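Local coordinates for protein peroxiredoxin (Akkermansia muciniphila, PDB 6KHX) that probably reduces hydrogen peroxide and organic hydroperoxides as a typical 2-Cys peroxiredoxin of the thioredoxin-fold AhpC/TSA family, at residues B[39-44]-B[79-84]. Numbering follows the deposited sequence.
Sequences FFYPKD and FSHWAW
Asp44 reaches across to His81 and Trp84, its carboxylate shared between the imidazole and the phenol of Tyr41. OD2 lies near the imidazole plane, at the ring's edge, and accepts a hydrogen bond from ND1 of His81. The planes of carboxylate and imidazole are turned 51° apart. OD1 takes the hydroxyl of Tyr41 on its syn lone pair, with OH to OD1 at 2.6 Å. Two donors thus hold the buried carboxylate, one on each oxygen. In the thioredoxin-fold core, strand 35-40 leads into the segment; Asp44 lies within the PxxxTxxC motif of peroxiredoxins, Pro42 to Cys49, where Cys49 is probably the peroxidatic cysteine, and His81 and Trp84 belong to helix 78-85. Tyr41 and His81 meet tip to tip, OH 3.2 Å from CE1, while NE2 of His81 is hydrogen-bonded to the carbonyl oxygen of Val102. With CG anti to its backbone N (chi1 -153°), Trp84 lays its six-membered ring against Asp44: CA of Asp44 sits 3.8 Å from the ring centroid, a CH-pi contact over one face. CE2 of Tyr41 touches the indole edge at CZ3, 3.8 Å away, and NE1 of Trp84 is hydrogen-bonded to the carbonyl oxygen of Gly92.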
loop_
_atom_site.group_PDB
_atom_site.type_symbol
_atom_site.label_atom_id
_atom_site.label_comp_id
_atom_site.label_asym_id
_atom_site.label_seq_id
_atom_site.Cartn_x
_atom_site.Cartn_y
_atom_site.Cartn_z
ATOM N N PHE B 39 30.822 18.888 -22.650
ATOM C CA PHE B 39 29.732 19.330 -23.513
ATOM C C PHE B 39 29.124 18.159 -24.280
ATOM O O PHE B 39 29.834 17.289 -24.798
ATOM C CB PHE B 39 30.179 20.460 -24.478
ATOM C CG PHE B 39 31.078 20.012 -25.594
ATOM C CD1 PHE B 39 32.438 19.858 -25.394
ATOM C CD2 PHE B 39 30.563 19.786 -26.860
ATOM C CE1 PHE B 39 33.265 19.454 -26.430
ATOM C CE2 PHE B 39 31.386 19.387 -27.902
ATOM C CZ PHE B 39 32.738 19.219 -27.685
ATOM N N PHE B 40 27.793 18.156 -24.330
ATOM C CA PHE B 40 26.981 17.176 -25.034
ATOM C C PHE B 40 26.441 17.788 -26.321
ATOM O O PHE B 40 26.006 18.950 -26.325
ATOM C CB PHE B 40 25.793 16.722 -24.170
ATOM C CG PHE B 40 26.179 16.123 -22.843
ATOM C CD1 PHE B 40 26.532 16.933 -21.773
ATOM C CD2 PHE B 40 26.159 14.749 -22.656
ATOM C CE1 PHE B 40 26.880 16.385 -20.553
ATOM C CE2 PHE B 40 26.499 14.194 -21.436
ATOM C CZ PHE B 40 26.857 15.010 -20.381
ATOM N N TYR B 41 26.417 16.979 -27.378
ATOM C CA TYR B 41 25.816 17.269 -28.671
ATOM C C TYR B 41 24.957 16.085 -29.091
ATOM O O TYR B 41 25.182 14.959 -28.637
ATOM C CB TYR B 41 26.886 17.550 -29.738
ATOM C CG TYR B 41 27.796 16.382 -30.027
ATOM C CD1 TYR B 41 28.894 16.114 -29.216
ATOM C CD2 TYR B 41 27.564 15.549 -31.114
ATOM C CE1 TYR B 41 29.734 15.048 -29.477
ATOM C CE2 TYR B 41 28.395 14.483 -31.386
ATOM C CZ TYR B 41 29.480 14.234 -30.567
ATOM O OH TYR B 41 30.310 13.164 -30.837
ATOM N N PRO B 42 23.964 16.303 -29.982
ATOM C CA PRO B 42 22.976 15.244 -30.262
ATOM C C PRO B 42 23.441 14.070 -31.114
ATOM O O PRO B 42 23.217 12.918 -30.728
ATOM C CB PRO B 42 21.841 16.004 -30.967
ATOM C CG PRO B 42 22.469 17.241 -31.497
ATOM C CD PRO B 42 23.536 17.608 -30.518
ATOM N N LYS B 43 24.059 14.317 -32.268
ATOM C CA LYS B 43 24.282 13.238 -33.224
ATOM C C LYS B 43 25.602 13.418 -33.962
ATOM O O LYS B 43 25.895 14.515 -34.451
ATOM C CB LYS B 43 23.140 13.193 -34.244
ATOM C CG LYS B 43 21.909 12.418 -33.822
ATOM C CD LYS B 43 20.846 12.505 -34.902
ATOM C CE LYS B 43 19.478 12.160 -34.362
ATOM N NZ LYS B 43 18.417 12.435 -35.360
ATOM N N ASP B 44 26.378 12.338 -34.058
ATOM C CA ASP B 44 27.513 12.297 -34.971
ATOM C C ASP B 44 27.032 12.432 -36.414
ATOM O O ASP B 44 25.912 12.044 -36.755
ATOM C CB ASP B 44 28.296 10.986 -34.817
ATOM C CG ASP B 44 29.147 10.936 -33.556
ATOM O OD1 ASP B 44 29.174 11.924 -32.797
ATOM O OD2 ASP B 44 29.806 9.900 -33.336
ATOM N N PHE B 79 32.359 3.694 -31.960
ATOM C CA PHE B 79 32.723 3.429 -33.347
ATOM C C PHE B 79 32.217 4.513 -34.296
ATOM O O PHE B 79 32.900 4.852 -35.264
ATOM C CB PHE B 79 32.217 2.050 -33.770
ATOM C CG PHE B 79 33.048 0.921 -33.238
ATOM C CD1 PHE B 79 32.809 0.390 -31.983
ATOM C CD2 PHE B 79 34.092 0.402 -33.991
ATOM C CE1 PHE B 79 33.588 -0.647 -31.497
ATOM C CE2 PHE B 79 34.871 -0.633 -33.509
ATOM C CZ PHE B 79 34.622 -1.155 -32.262
ATOM N N SER B 80 31.045 5.088 -34.037
ATOM C CA SER B 80 30.644 6.254 -34.818
ATOM C C SER B 80 31.585 7.427 -34.569
ATOM O O SER B 80 31.974 8.130 -35.507
ATOM C CB SER B 80 29.202 6.634 -34.501
ATOM O OG SER B 80 28.319 5.634 -34.968
ATOM N N HIS B 81 31.965 7.654 -33.305
ATOM C CA HIS B 81 32.948 8.688 -32.993
ATOM C C HIS B 81 34.252 8.449 -33.748
ATOM O O HIS B 81 34.807 9.364 -34.372
ATOM C CB HIS B 81 33.215 8.715 -31.488
ATOM C CG HIS B 81 32.055 9.176 -30.662
ATOM N ND1 HIS B 81 30.889 9.662 -31.213
ATOM C CD2 HIS B 81 31.877 9.206 -29.319
ATOM C CE1 HIS B 81 30.046 9.981 -30.245
ATOM N NE2 HIS B 81 30.622 9.714 -29.087
ATOM N N TRP B 82 34.764 7.217 -33.688
ATOM C CA TRP B 82 36.022 6.894 -34.350
ATOM C C TRP B 82 35.922 7.073 -35.862
ATOM O O TRP B 82 36.831 7.628 -36.489
ATOM C CB TRP B 82 36.440 5.469 -33.991
ATOM C CG TRP B 82 37.504 4.917 -34.885
ATOM C CD1 TRP B 82 38.856 5.058 -34.745
ATOM C CD2 TRP B 82 37.301 4.134 -36.068
ATOM N NE1 TRP B 82 39.504 4.410 -35.769
ATOM C CE2 TRP B 82 38.571 3.836 -36.593
ATOM C CE3 TRP B 82 36.165 3.656 -36.731
ATOM C CZ2 TRP B 82 38.738 3.081 -37.749
ATOM C CZ3 TRP B 82 36.332 2.909 -37.877
ATOM C CH2 TRP B 82 37.608 2.627 -38.376
ATOM N N ALA B 83 34.833 6.602 -36.469
ATOM C CA ALA B 83 34.635 6.824 -37.896
ATOM C C ALA B 83 34.582 8.314 -38.220
ATOM O O ALA B 83 35.094 8.750 -39.257
ATOM C CB ALA B 83 33.359 6.120 -38.361
ATOM N N TRP B 84 33.997 9.115 -37.327
ATOM C CA TRP B 84 33.827 10.536 -37.610
ATOM C C TRP B 84 35.152 11.283 -37.531
ATOM O O TRP B 84 35.396 12.203 -38.321
ATOM C CB TRP B 84 32.816 11.142 -36.642
ATOM C CG TRP B 84 32.108 12.333 -37.183
ATOM C CD1 TRP B 84 32.046 12.725 -38.486
ATOM C CD2 TRP B 84 31.347 13.290 -36.437
ATOM N NE1 TRP B 84 31.291 13.869 -38.600
ATOM C CE2 TRP B 84 30.853 14.237 -37.355
ATOM C CE3 TRP B 84 31.034 13.437 -35.082
ATOM C CZ2 TRP B 84 30.062 15.314 -36.962
ATOM C CZ3 TRP B 84 30.253 14.511 -34.693
ATOM C CH2 TRP B 84 29.775 15.434 -35.630
#